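PDB 3LKV: ABC transporter substrate-binding protein from Vibrio cholerae, which probably binds a small solute, here phenylalanine, for uptake by an ABC transporter, and carries zinc ions in this crystal. Local coordinates for residues A24-L29 with Y243-V248; E127-E131 with S164-I170; N139-I143 with G169-V173; L172-T176 with I190-S194. One frame throughout, in Å; residues are numbered along the deposited sequence.

Contact 1 (A24-L29 with Y243-V248). With PHE (phenylalanine), chain B.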
loop_
_atom_site.group_PDB
_atom_site.type_symbol
_atom_site.label_atom_id
_atom_site.label_comp_id
_atom_site.label_asym_id
_atom_site.label_seq_id
_atom_site.Cartn_x
_atom_site.Cartn_y
_atom_site.Cartn_z
ATOM N N ALA A 24 -8.845 4.140 -8.617
ATOM C CA ALA A 24 -9.969 3.582 -7.877
ATOM C C ALA A 24 -10.200 2.146 -8.355
ATOM O O ALA A 24 -10.550 1.288 -7.580
ATOM C CB ALA A 24 -11.273 4.429 -8.038
ATOM N N THR A 25 -10.034 1.903 -9.647
ATOM C CA THR A 25 -10.206 0.583 -10.167
ATOM C C THR A 25 -9.210 -0.351 -9.513
ATOM O O THR A 25 -9.557 -1.438 -9.086
ATOM C CB THR A 25 -10.021 0.552 -11.677
ATOM O OG1 THR A 25 -10.990 1.419 -12.278
ATOM C CG2 THR A 25 -10.229 -0.816 -12.202
ATOM N N ARG A 26 -7.967 0.092 -9.414
ATOM C CA ARG A 26 -6.921 -0.720 -8.821
ATOM C C ARG A 26 -7.173 -0.989 -7.330
ATOM O O ARG A 26 -6.923 -2.086 -6.864
ATOM C CB ARG A 26 -5.555 -0.059 -9.028
ATOM C CG ARG A 26 -4.422 -0.947 -8.570
ATOM C CD ARG A 26 -3.077 -0.497 -8.957
ATOM N NE ARG A 26 -2.523 0.432 -7.966
ATOM C CZ ARG A 26 -2.474 1.748 -8.115
ATOM N NH1 ARG A 26 -2.967 2.334 -9.195
ATOM N NH2 ARG A 26 -1.957 2.489 -7.178
ATOM N N GLN A 27 -7.651 0.001 -6.589
ATOM C CA GLN A 27 -7.951 -0.205 -5.173
ATOM C C GLN A 27 -9.098 -1.201 -5.011
ATOM O O GLN A 27 -9.118 -2.070 -4.111
ATOM C CB GLN A 27 -8.354 1.117 -4.525
ATOM C CG GLN A 27 -8.515 1.021 -2.987
ATOM C CD GLN A 27 -7.241 0.585 -2.277
ATOM O OE1 GLN A 27 -6.238 1.276 -2.352
ATOM N NE2 GLN A 27 -7.279 -0.561 -1.559
ATOM N N GLY A 28 -10.078 -1.043 -5.876
ATOM C CA GLY A 28 -11.210 -1.961 -5.904
ATOM C C GLY A 28 -10.815 -3.410 -6.153
ATOM O O GLY A 28 -11.344 -4.338 -5.524
ATOM N N LEU A 29 -9.864 -3.595 -7.052
ATOM C CA LEU A 29 -9.366 -4.907 -7.333
ATOM C C LEU A 29 -8.699 -5.541 -6.094
ATOM O O LEU A 29 -8.933 -6.712 -5.768
ATOM C CB LEU A 29 -8.385 -4.831 -8.488
ATOM C CG LEU A 29 -7.586 -6.119 -8.725
ATOM C CD1 LEU A 29 -8.508 -7.299 -9.010
ATOM C CD2 LEU A 29 -6.608 -5.886 -9.900
ATOM N N TYR A 243 -15.775 3.422 -10.614
ATOM C CA TYR A 243 -14.616 2.619 -11.006
ATOM C C TYR A 243 -14.139 1.726 -9.841
ATOM O O TYR A 243 -13.537 0.682 -10.072
ATOM C CB TYR A 243 -13.504 3.497 -11.607
ATOM C CG TYR A 243 -13.838 3.900 -13.008
ATOM C CD1 TYR A 243 -14.537 5.077 -13.281
ATOM C CD2 TYR A 243 -13.509 3.082 -14.062
ATOM C CE1 TYR A 243 -14.877 5.408 -14.606
ATOM C CE2 TYR A 243 -13.843 3.386 -15.355
ATOM C CZ TYR A 243 -14.542 4.536 -15.644
ATOM O OH TYR A 243 -14.853 4.840 -16.952
ATOM N N TYR A 244 -14.413 2.128 -8.590
ATOM C CA TYR A 244 -14.034 1.267 -7.456
ATOM C C TYR A 244 -14.808 -0.051 -7.588
ATOM O O TYR A 244 -14.228 -1.094 -7.487
ATOM C CB TYR A 244 -14.258 1.963 -6.108
ATOM C CG TYR A 244 -13.990 1.081 -4.932
ATOM C CD1 TYR A 244 -12.720 0.959 -4.409
ATOM C CD2 TYR A 244 -15.003 0.363 -4.333
ATOM C CE1 TYR A 244 -12.455 0.128 -3.319
ATOM C CE2 TYR A 244 -14.755 -0.451 -3.215
ATOM C CZ TYR A 244 -13.476 -0.578 -2.729
ATOM O OH TYR A 244 -13.214 -1.398 -1.636
ATOM N N GLN A 245 -16.101 0.004 -7.895
ATOM C CA GLN A 245 -16.890 -1.221 -8.002
ATOM C C GLN A 245 -16.514 -2.065 -9.180
ATOM O O GLN A 245 -16.630 -3.295 -9.143
ATOM C CB GLN A 245 -18.405 -0.932 -8.049
ATOM C CG GLN A 245 -19.002 -0.426 -6.712
ATOM C CD GLN A 245 -18.648 -1.315 -5.501
ATOM O OE1 GLN A 245 -18.551 -2.540 -5.613
ATOM N NE2 GLN A 245 -18.432 -0.681 -4.366
ATOM N N ILE A 246 -16.129 -1.416 -10.257
ATOM C CA ILE A 246 -15.590 -2.156 -11.414
ATOM C C ILE A 246 -14.326 -2.912 -10.998
ATOM O O ILE A 246 -14.110 -4.040 -11.376
ATOM C CB ILE A 246 -15.220 -1.181 -12.566
ATOM C CG1 ILE A 246 -16.483 -0.591 -13.194
ATOM C CG2 ILE A 246 -14.301 -1.893 -13.640
ATOM C CD1 ILE A 246 -16.169 0.601 -14.198
ATOM N N GLY A 247 -13.471 -2.284 -10.211
ATOM C CA GLY A 247 -12.313 -2.993 -9.682
ATOM C C GLY A 247 -12.742 -4.180 -8.821
ATOM O O GLY A 247 -12.218 -5.272 -8.981
ATOM N N VAL A 248 -13.714 -3.973 -7.931
ATOM C CA VAL A 248 -14.231 -5.073 -7.127
ATOM C C VAL A 248 -14.744 -6.215 -7.989
ATOM O O VAL A 248 -14.425 -7.386 -7.750
ATOM C CB VAL A 248 -15.311 -4.599 -6.109
ATOM C CG1 VAL A 248 -15.968 -5.820 -5.349
ATOM C CG2 VAL A 248 -14.688 -3.586 -5.120
HETATM N N PHE B . -11.845 3.298 -20.452
HETATM C CA PHE B . -10.470 3.925 -20.589
HETATM C C PHE B . -9.596 3.012 -21.491
HETATM O O PHE B . -10.200 2.183 -22.232
HETATM C CB PHE B . -9.827 4.210 -19.223
HETATM C CG PHE B . -10.402 5.444 -18.532
HETATM C CD1 PHE B . -10.093 6.733 -19.002
HETATM C CD2 PHE B . -11.251 5.328 -17.453
HETATM C CE1 PHE B . -10.623 7.839 -18.418
HETATM C CE2 PHE B . -11.778 6.431 -16.854
HETATM C CZ PHE B . -11.489 7.697 -17.319
HETATM O OXT PHE B . -8.348 3.079 -21.548
#
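The ring of Y244 lies with one face over G28, so close that its CE1 atom comes within 3.5 Å of G28 CA. CG of Y244 stands anti to the backbone N (chi1 175°), which lays the ring along the flank of helix 20-35, and its hydroxyl goes on to bond D31. On the other flank T25 meets Y243 quite differently. The T25 hydroxyl sits at the edge of the Y243 ring, near its plane, with OG1 3.3 Å from Y243 CB. That hydroxyl is bonded to A21 O in its own helix, so toward the tyrosine it offers contact and no hydrogen bond. Between the two tyrosines the backbones themselves meet. G28 and G247 are the closest pair, 4.1 Å from CA to CA, and with no side chain on either residue the axes of the two segments approach to 6.3 Å at a signed crossing angle of -38°. V248 adds one methyl, CG2, 3.5 Å from G28 O. A24, small enough for a close crossing, sets its CB against the CB atoms of both tyrosines. No conventional hydrogen bond joins the helices; CA-H...O contacts run both ways, the straightest from Y244 CA to A24 O. The ring of Y243 continues into the ligand pocket, where its OH lies 3.5 Å from CE2 of the bound phenylalanine and is hydrogen-bonded to D122, which also binds the ligand. With only weak C-H...O and van der Waals forces across it, the close approach depends on the two glycines and probably helps place Y243 at the ligand.

Contact 2 (E127-E131 with S164-I170)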
loop_
_atom_site.group_PDB
_atom_site.type_symbol
_atom_site.label_atom_id
_atom_site.label_comp_id
_atom_site.label_asym_id
_atom_site.label_seq_id
_atom_site.Cartn_x
_atom_site.Cartn_y
_atom_site.Cartn_z
ATOM N N GLU A 127 -24.640 8.379 -26.261
ATOM C CA GLU A 127 -25.974 8.890 -26.618
ATOM C C GLU A 127 -26.666 9.512 -25.406
ATOM O O GLU A 127 -27.200 10.628 -25.438
ATOM C CB GLU A 127 -26.843 7.754 -27.194
ATOM C CG GLU A 127 -28.370 8.094 -27.433
ATOM C CD GLU A 127 -28.626 9.160 -28.504
ATOM O OE1 GLU A 127 -29.795 9.641 -28.582
ATOM O OE2 GLU A 127 -27.679 9.528 -29.262
ATOM N N GLN A 128 -26.624 8.791 -24.312
ATOM C CA GLN A 128 -27.201 9.301 -23.091
ATOM C C GLN A 128 -26.475 10.587 -22.619
ATOM O O GLN A 128 -27.114 11.528 -22.150
ATOM C CB GLN A 128 -27.198 8.175 -22.065
ATOM C CG GLN A 128 -28.015 8.370 -20.853
ATOM C CD GLN A 128 -27.945 7.164 -19.876
ATOM O OE1 GLN A 128 -27.362 6.111 -20.174
ATOM N NE2 GLN A 128 -28.560 7.333 -18.716
ATOM N N HIS A 129 -25.164 10.670 -22.801
ATOM C CA HIS A 129 -24.454 11.885 -22.437
ATOM C C HIS A 129 -24.873 13.096 -23.315
ATOM O O HIS A 129 -24.992 14.204 -22.824
ATOM C CB HIS A 129 -22.926 11.707 -22.544
ATOM C CG HIS A 129 -22.344 10.782 -21.522
ATOM N ND1 HIS A 129 -21.078 10.263 -21.634
ATOM C CD2 HIS A 129 -22.849 10.293 -20.363
ATOM C CE1 HIS A 129 -20.826 9.485 -20.592
ATOM N NE2 HIS A 129 -21.884 9.490 -19.800
ATOM N N VAL A 130 -25.054 12.882 -24.610
ATOM C CA VAL A 130 -25.478 13.960 -25.480
ATOM C C VAL A 130 -26.871 14.453 -25.096
ATOM O O VAL A 130 -27.132 15.685 -25.065
ATOM C CB VAL A 130 -25.486 13.500 -26.926
ATOM C CG1 VAL A 130 -26.166 14.554 -27.850
ATOM C CG2 VAL A 130 -24.031 13.172 -27.347
ATOM N N GLU A 131 -27.764 13.502 -24.827
ATOM C CA GLU A 131 -29.134 13.841 -24.453
ATOM C C GLU A 131 -29.069 14.586 -23.143
ATOM O O GLU A 131 -29.773 15.563 -22.963
ATOM C CB GLU A 131 -30.090 12.614 -24.420
ATOM C CG GLU A 131 -30.345 12.077 -25.876
ATOM C CD GLU A 131 -31.134 10.729 -26.036
ATOM O OE1 GLU A 131 -30.911 9.748 -25.266
ATOM O OE2 GLU A 131 -31.941 10.650 -27.017
ATOM N N SER A 164 -24.025 10.172 -32.670
ATOM C CA SER A 164 -25.018 10.770 -31.796
ATOM C C SER A 164 -25.150 12.306 -31.959
ATOM O O SER A 164 -26.260 12.851 -31.873
ATOM C CB SER A 164 -24.755 10.387 -30.352
ATOM O OG SER A 164 -25.633 11.132 -29.552
ATOM N N ALA A 165 -24.040 12.991 -32.213
ATOM C CA ALA A 165 -24.075 14.442 -32.523
ATOM C C ALA A 165 -24.931 14.699 -33.757
ATOM O O ALA A 165 -25.856 15.520 -33.713
ATOM C CB ALA A 165 -22.692 14.987 -32.746
ATOM N N ALA A 166 -24.646 13.964 -34.834
ATOM C CA ALA A 166 -25.432 14.045 -36.078
ATOM C C ALA A 166 -26.930 13.708 -35.870
ATOM O O ALA A 166 -27.795 14.447 -36.334
ATOM C CB ALA A 166 -24.828 13.142 -37.176
ATOM N N LYS A 167 -27.238 12.613 -35.173
ATOM C CA LYS A 167 -28.639 12.294 -34.840
ATOM C C LYS A 167 -29.388 13.454 -34.151
ATOM O O LYS A 167 -30.570 13.637 -34.385
ATOM C CB LYS A 167 -28.728 11.048 -33.950
ATOM C CG LYS A 167 -30.071 10.891 -33.242
ATOM C CD LYS A 167 -30.216 9.594 -32.421
ATOM C CE LYS A 167 -31.669 9.446 -31.922
ATOM N NZ LYS A 167 -31.718 8.489 -30.801
ATOM N N HIS A 168 -28.709 14.221 -33.302
ATOM C CA HIS A 168 -29.343 15.306 -32.559
ATOM C C HIS A 168 -29.129 16.704 -33.155
ATOM O O HIS A 168 -29.468 17.712 -32.536
ATOM C CB HIS A 168 -28.930 15.236 -31.072
ATOM C CG HIS A 168 -29.640 14.143 -30.321
ATOM N ND1 HIS A 168 -30.761 14.372 -29.551
ATOM C CD2 HIS A 168 -29.420 12.807 -30.280
ATOM C CE1 HIS A 168 -31.191 13.223 -29.053
ATOM N NE2 HIS A 168 -30.398 12.257 -29.485
ATOM N N GLY A 169 -28.597 16.761 -34.363
ATOM C CA GLY A 169 -28.344 18.038 -35.024
ATOM C C GLY A 169 -27.291 18.935 -34.383
ATOM O O GLY A 169 -27.349 20.141 -34.519
ATOM N N ILE A 170 -26.314 18.348 -33.706
ATOM C CA ILE A 170 -25.290 19.081 -32.973
ATOM C C ILE A 170 -23.972 18.957 -33.729
ATOM O O ILE A 170 -23.546 17.862 -34.099
ATOM C CB ILE A 170 -25.146 18.523 -31.521
ATOM C CG1 ILE A 170 -26.389 18.888 -30.703
ATOM C CG2 ILE A 170 -23.903 19.038 -30.814
ATOM C CD1 ILE A 170 -26.502 18.071 -29.436
#
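On its one carboxylate E127 gathers three donors from the last turn of helix 152-167 and the residue after it. Its OE1 accepts two of them: H168 NE2, at 2.8 Å with an angle of 151° at the hydrogen, and K167 NZ, at 3.2 Å in a salt bridge. The imidazole arrives on the syn side, whereas the ammonium comes from above the opposite face of the carboxylate plane. The other oxygen, OE2, receives S164 OG on its anti side at 2.6 Å. With the serine OG anti to the backbone N (chi1 172°), its hydroxyl points across to the glutamate. The second histidine nitrogen, ND1, is hydrogen-bonded to K134 NZ, so both ring nitrogens are satisfied and the ring's rotation is fixed. E131 OE2 lies only 2.8 Å from E127 OE1, an approach unfavourable if both are charged, which a shared proton or the lysine, its NZ 4.4 Å from E131 OE2, may relieve. Beneath the polar group V130, a branched apolar residue facing inward, puts CG1 tip to tip with I170 CD1 at 3.9 Å. G169 has the positive phi of a Schellman motif, natural for glycine, and I170 N returns to A165 O to end the helix. Helices 126-136 and 152-167 thus lie side by side over the sheet: the charged pairs face solvent, while V130 packs on I170, which leads into strand 171-176.

Contact 3 (N139-I143 with G169-V173)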
loop_
_atom_site.group_PDB
_atom_site.type_symbol
_atom_site.label_atom_id
_atom_site.label_comp_id
_atom_site.label_asym_id
_atom_site.label_seq_id
_atom_site.Cartn_x
_atom_site.Cartn_y
_atom_site.Cartn_z
ATOM N N ASN A 139 -29.889 25.126 -25.401
ATOM C CA ASN A 139 -29.489 25.857 -26.614
ATOM C C ASN A 139 -28.145 25.426 -27.208
ATOM O O ASN A 139 -27.594 26.140 -28.041
ATOM C CB ASN A 139 -29.446 27.355 -26.323
ATOM C CG ASN A 139 -30.821 27.923 -25.999
ATOM O OD1 ASN A 139 -31.033 28.460 -24.923
ATOM N ND2 ASN A 139 -31.760 27.767 -26.916
ATOM N N VAL A 140 -27.629 24.247 -26.813
ATOM C CA VAL A 140 -26.370 23.744 -27.388
ATOM C C VAL A 140 -26.522 23.553 -28.877
ATOM O O VAL A 140 -27.465 22.933 -29.319
ATOM C CB VAL A 140 -25.927 22.399 -26.752
ATOM C CG1 VAL A 140 -24.694 21.830 -27.481
ATOM C CG2 VAL A 140 -25.592 22.630 -25.330
ATOM N N LYS A 141 -25.605 24.134 -29.637
ATOM C CA LYS A 141 -25.486 23.874 -31.070
ATOM C C LYS A 141 -24.194 23.133 -31.392
ATOM O O LYS A 141 -24.075 22.518 -32.430
ATOM C CB LYS A 141 -25.529 25.184 -31.874
ATOM C CG LYS A 141 -26.775 26.044 -31.588
ATOM C CD LYS A 141 -28.110 25.253 -31.867
ATOM C CE LYS A 141 -29.286 26.153 -32.424
ATOM N NZ LYS A 141 -29.666 27.245 -31.472
ATOM N N SER A 142 -23.261 23.155 -30.451
ATOM C CA SER A 142 -21.903 22.812 -30.690
ATOM C C SER A 142 -21.282 22.047 -29.507
ATOM O O SER A 142 -21.349 22.517 -28.353
ATOM C CB SER A 142 -21.178 24.142 -30.820
ATOM O OG SER A 142 -20.131 23.945 -31.677
ATOM N N ILE A 143 -20.657 20.907 -29.776
ATOM C CA ILE A 143 -19.937 20.163 -28.729
ATOM C C ILE A 143 -18.494 20.064 -29.125
ATOM O O ILE A 143 -18.164 19.593 -30.229
ATOM C CB ILE A 143 -20.538 18.779 -28.494
ATOM C CG1 ILE A 143 -21.943 18.904 -27.924
ATOM C CG2 ILE A 143 -19.676 17.940 -27.515
ATOM C CD1 ILE A 143 -22.664 17.529 -27.741
ATOM N N GLY A 169 -28.597 16.761 -34.363
ATOM C CA GLY A 169 -28.344 18.038 -35.024
ATOM C C GLY A 169 -27.291 18.935 -34.383
ATOM O O GLY A 169 -27.349 20.141 -34.519
ATOM N N ILE A 170 -26.314 18.348 -33.706
ATOM C CA ILE A 170 -25.290 19.081 -32.973
ATOM C C ILE A 170 -23.972 18.957 -33.729
ATOM O O ILE A 170 -23.546 17.862 -34.099
ATOM C CB ILE A 170 -25.146 18.523 -31.521
ATOM C CG1 ILE A 170 -26.389 18.888 -30.703
ATOM C CG2 ILE A 170 -23.903 19.038 -30.814
ATOM C CD1 ILE A 170 -26.502 18.071 -29.436
ATOM N N LYS A 171 -23.342 20.089 -33.945
ATOM C CA LYS A 171 -22.064 20.168 -34.586
ATOM C C LYS A 171 -20.973 19.748 -33.576
ATOM O O LYS A 171 -21.057 20.089 -32.401
ATOM C CB LYS A 171 -21.884 21.629 -35.030
ATOM C CG LYS A 171 -20.543 21.977 -35.666
ATOM C CD LYS A 171 -20.463 23.500 -36.038
ATOM C CE LYS A 171 -19.309 23.808 -37.024
ATOM N NZ LYS A 171 -17.961 23.887 -36.396
ATOM N N LEU A 172 -20.001 18.957 -34.031
ATOM C CA LEU A 172 -18.829 18.553 -33.239
ATOM C C LEU A 172 -17.641 19.383 -33.606
ATOM O O LEU A 172 -17.340 19.464 -34.728
ATOM C CB LEU A 172 -18.430 17.093 -33.527
ATOM C CG LEU A 172 -19.148 16.043 -32.725
ATOM C CD1 LEU A 172 -18.492 14.650 -32.984
ATOM C CD2 LEU A 172 -19.099 16.431 -31.239
ATOM N N VAL A 173 -16.964 19.965 -32.646
ATOM C CA VAL A 173 -15.729 20.652 -32.884
ATOM C C VAL A 173 -14.604 19.864 -32.234
ATOM O O VAL A 173 -14.584 19.712 -31.028
ATOM C CB VAL A 173 -15.762 22.031 -32.255
ATOM C CG1 VAL A 173 -14.445 22.758 -32.552
ATOM C CG2 VAL A 173 -16.959 22.832 -32.793
#
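I143 and I170 press together at the centre of this contact, CG1 of the first only 3.5 Å from CG2 of the second, tighter than usual for two carbons. They belong to a beta-alpha-beta unit in which strand 142-147, helix 152-167 and strand 171-176 follow one another, bringing the two strands side by side and parallel. Placing CG2 of I170 anti to the backbone N turns that methyl onto I143, whose CD1 it touches as well. L172 closes the same face of the sheet, its CD2 3.9 Å from I143 CB, and reaches on to L161 and A165 of the connecting helix. Branched aliphatic residues suit such a place, filling the layer between sheet and helices, to which V140 and helix 126-136 also contribute. Outward, the backbones bond in parallel register, S142 opposite K171 and I143 opposite L172. K171 N donates to K141 O at 3.0 Å, and K171 O takes I143 N at 2.8 Å from almost straight ahead of its C=O, so both its backbone polar atoms are spent on segment 139-143. V173 N continues the ladder to I143 O at 2.7 Å. K141 before strand 142-147 and K171 on the outermost strand both carry their charges to solvent on long aliphatic chains. On the face S142 shares with K171, the small hydroxyl of S142 is bonded to K193 O, and V173 CG2 rests 3.5 Å from S142 OG.

Contact 4 (L172-T176 with I190-S194). With ZN (zinc ion), chain E.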
loop_
_atom_site.group_PDB
_atom_site.type_symbol
_atom_site.label_atom_id
_atom_site.label_comp_id
_atom_site.label_asym_id
_atom_site.label_seq_id
_atom_site.Cartn_x
_atom_site.Cartn_y
_atom_site.Cartn_z
ATOM N N LEU A 172 -20.001 18.957 -34.031
ATOM C CA LEU A 172 -18.829 18.553 -33.239
ATOM C C LEU A 172 -17.641 19.383 -33.606
ATOM O O LEU A 172 -17.340 19.464 -34.728
ATOM C CB LEU A 172 -18.430 17.093 -33.527
ATOM C CG LEU A 172 -19.148 16.043 -32.725
ATOM C CD1 LEU A 172 -18.492 14.650 -32.984
ATOM C CD2 LEU A 172 -19.099 16.431 -31.239
ATOM N N VAL A 173 -16.964 19.965 -32.646
ATOM C CA VAL A 173 -15.729 20.652 -32.884
ATOM C C VAL A 173 -14.604 19.864 -32.234
ATOM O O VAL A 173 -14.584 19.712 -31.028
ATOM C CB VAL A 173 -15.762 22.031 -32.255
ATOM C CG1 VAL A 173 -14.445 22.758 -32.552
ATOM C CG2 VAL A 173 -16.959 22.832 -32.793
ATOM N N GLU A 174 -13.663 19.374 -33.022
ATOM C CA GLU A 174 -12.678 18.401 -32.557
ATOM C C GLU A 174 -11.249 18.888 -32.588
ATOM O O GLU A 174 -10.861 19.583 -33.515
ATOM C CB GLU A 174 -12.691 17.185 -33.469
ATOM C CG GLU A 174 -14.066 16.656 -33.829
ATOM C CD GLU A 174 -14.032 15.446 -34.797
ATOM O OE1 GLU A 174 -12.957 14.794 -35.006
ATOM O OE2 GLU A 174 -15.133 15.159 -35.328
ATOM N N ALA A 175 -10.444 18.474 -31.622
ATOM C CA ALA A 175 -9.018 18.676 -31.707
ATOM C C ALA A 175 -8.305 17.474 -31.085
ATOM O O ALA A 175 -8.820 16.855 -30.146
ATOM C CB ALA A 175 -8.645 19.921 -31.033
ATOM N N THR A 176 -7.132 17.129 -31.591
ATOM C CA THR A 176 -6.426 16.006 -31.027
ATOM C C THR A 176 -5.306 16.478 -30.149
ATOM O O THR A 176 -4.822 17.573 -30.309
ATOM C CB THR A 176 -5.898 15.030 -32.086
ATOM O OG1 THR A 176 -5.063 15.721 -33.002
ATOM C CG2 THR A 176 -7.074 14.399 -32.796
ATOM N N ILE A 190 -10.364 25.174 -29.180
ATOM C CA ILE A 190 -11.760 24.902 -29.551
ATOM C C ILE A 190 -12.836 25.467 -28.629
ATOM O O ILE A 190 -14.026 25.410 -28.979
ATOM C CB ILE A 190 -12.025 23.360 -29.702
ATOM C CG1 ILE A 190 -11.882 22.619 -28.354
ATOM C CG2 ILE A 190 -11.107 22.785 -30.744
ATOM C CD1 ILE A 190 -12.453 21.150 -28.382
ATOM N N ALA A 191 -12.437 25.969 -27.465
ATOM C CA ALA A 191 -13.406 26.266 -26.426
ATOM C C ALA A 191 -14.361 27.396 -26.863
ATOM O O ALA A 191 -15.520 27.342 -26.537
ATOM C CB ALA A 191 -12.720 26.615 -25.110
ATOM N N GLU A 192 -13.898 28.355 -27.649
ATOM C CA GLU A 192 -14.751 29.477 -28.061
ATOM C C GLU A 192 -15.706 29.113 -29.209
ATOM O O GLU A 192 -16.734 29.771 -29.395
ATOM C CB GLU A 192 -13.899 30.722 -28.402
ATOM C CG GLU A 192 -13.103 31.333 -27.149
ATOM C CD GLU A 192 -14.004 31.858 -26.016
ATOM O OE1 GLU A 192 -15.249 31.603 -25.979
ATOM O OE2 GLU A 192 -13.470 32.560 -25.134
ATOM N N LYS A 193 -15.385 28.067 -29.964
ATOM C CA LYS A 193 -16.315 27.540 -30.980
ATOM C C LYS A 193 -17.258 26.481 -30.390
ATOM O O LYS A 193 -18.064 25.919 -31.112
ATOM C CB LYS A 193 -15.546 26.881 -32.151
ATOM C CG LYS A 193 -14.515 27.767 -32.928
ATOM C CD LYS A 193 -13.226 26.954 -33.210
ATOM C CE LYS A 193 -12.561 27.270 -34.556
ATOM N NZ LYS A 193 -11.938 28.617 -34.663
ATOM N N SER A 194 -17.199 26.216 -29.088
ATOM C CA SER A 194 -18.009 25.155 -28.519
ATOM C C SER A 194 -18.948 25.692 -27.489
ATOM O O SER A 194 -18.586 26.562 -26.756
ATOM C CB SER A 194 -17.104 24.118 -27.879
ATOM O OG SER A 194 -16.192 23.634 -28.836
HETATM ZN ZN ZN E . -17.536 28.133 -25.726
HETATM O O HOH W 1 -18.094 30.294 -26.798
HETATM O O HOH W 2 -19.340 28.543 -24.336
#
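V173 and S194 bring the two backbones nearest, yet their CA atoms remain 6.7 Å apart and no hydrogen bond crosses between the segments. Segment 172-176 is an extended edge strand that spends its bonds on strand 142-147. Segment 190-194 carries the weakly bonded end of helix 183-191 into a type I turn from A191 to S194. The turn is tied from within: S194 OG donates to I190 O at 2.8 Å, coming from above the carbonyl plane, and S194 N bonds A191 O. Between the segments the contact is mainly apolar. V173 and I190 slide past each other in opposite directions, V173 CG1 lying 3.8 Å from I190 CB. I190 holds its CG1 between the backbone N and the carbonyl carbon (chi1 66°), a crowded position that sends CD1 over V173 O at 3.7 Å. Its other branch, CG2, touches A175 CB, a methyl short enough to let the isoleucine lie over the strand. V173 CG2 meets the carbonyl oxygen of K193, which is itself bonded to S142. Away from the strand, the turn directs two carbonyls outward to a zinc ion, A191 O at 2.3 Å and S194 O at 2.1 Å, and T221 and two waters complete the five ligands. One of these waters donates to both the backbone and the side-chain oxygen of E192, which steadies it as a second shell. The result is a helix-to-strand turn packed on a parallel edge strand of an alpha/beta lobe, serving here as a zinc site.

In the fold
From the N terminus, helix 20-35 opens contact 1, which closes only at helix 243-258, 214 residues later, so that five of the six second-sheet strands lie within its span. Contacts 2, 3 and 4 all fall inside it, on the other side of the chain's centre. Contact 2 runs from helix 126-136 to the end of helix 152-167; contact 3, opening on strand 142-147, shares G169 and I170 with it. Contact 4 begins where contact 3 ends, sharing L172 and V173, and follows contact 2 in series. Contact 1 joins two helices of the first lobe beside the ligand pocket, contact 2 joins two helices over the second sheet, and contacts 3 and 4 build its edge.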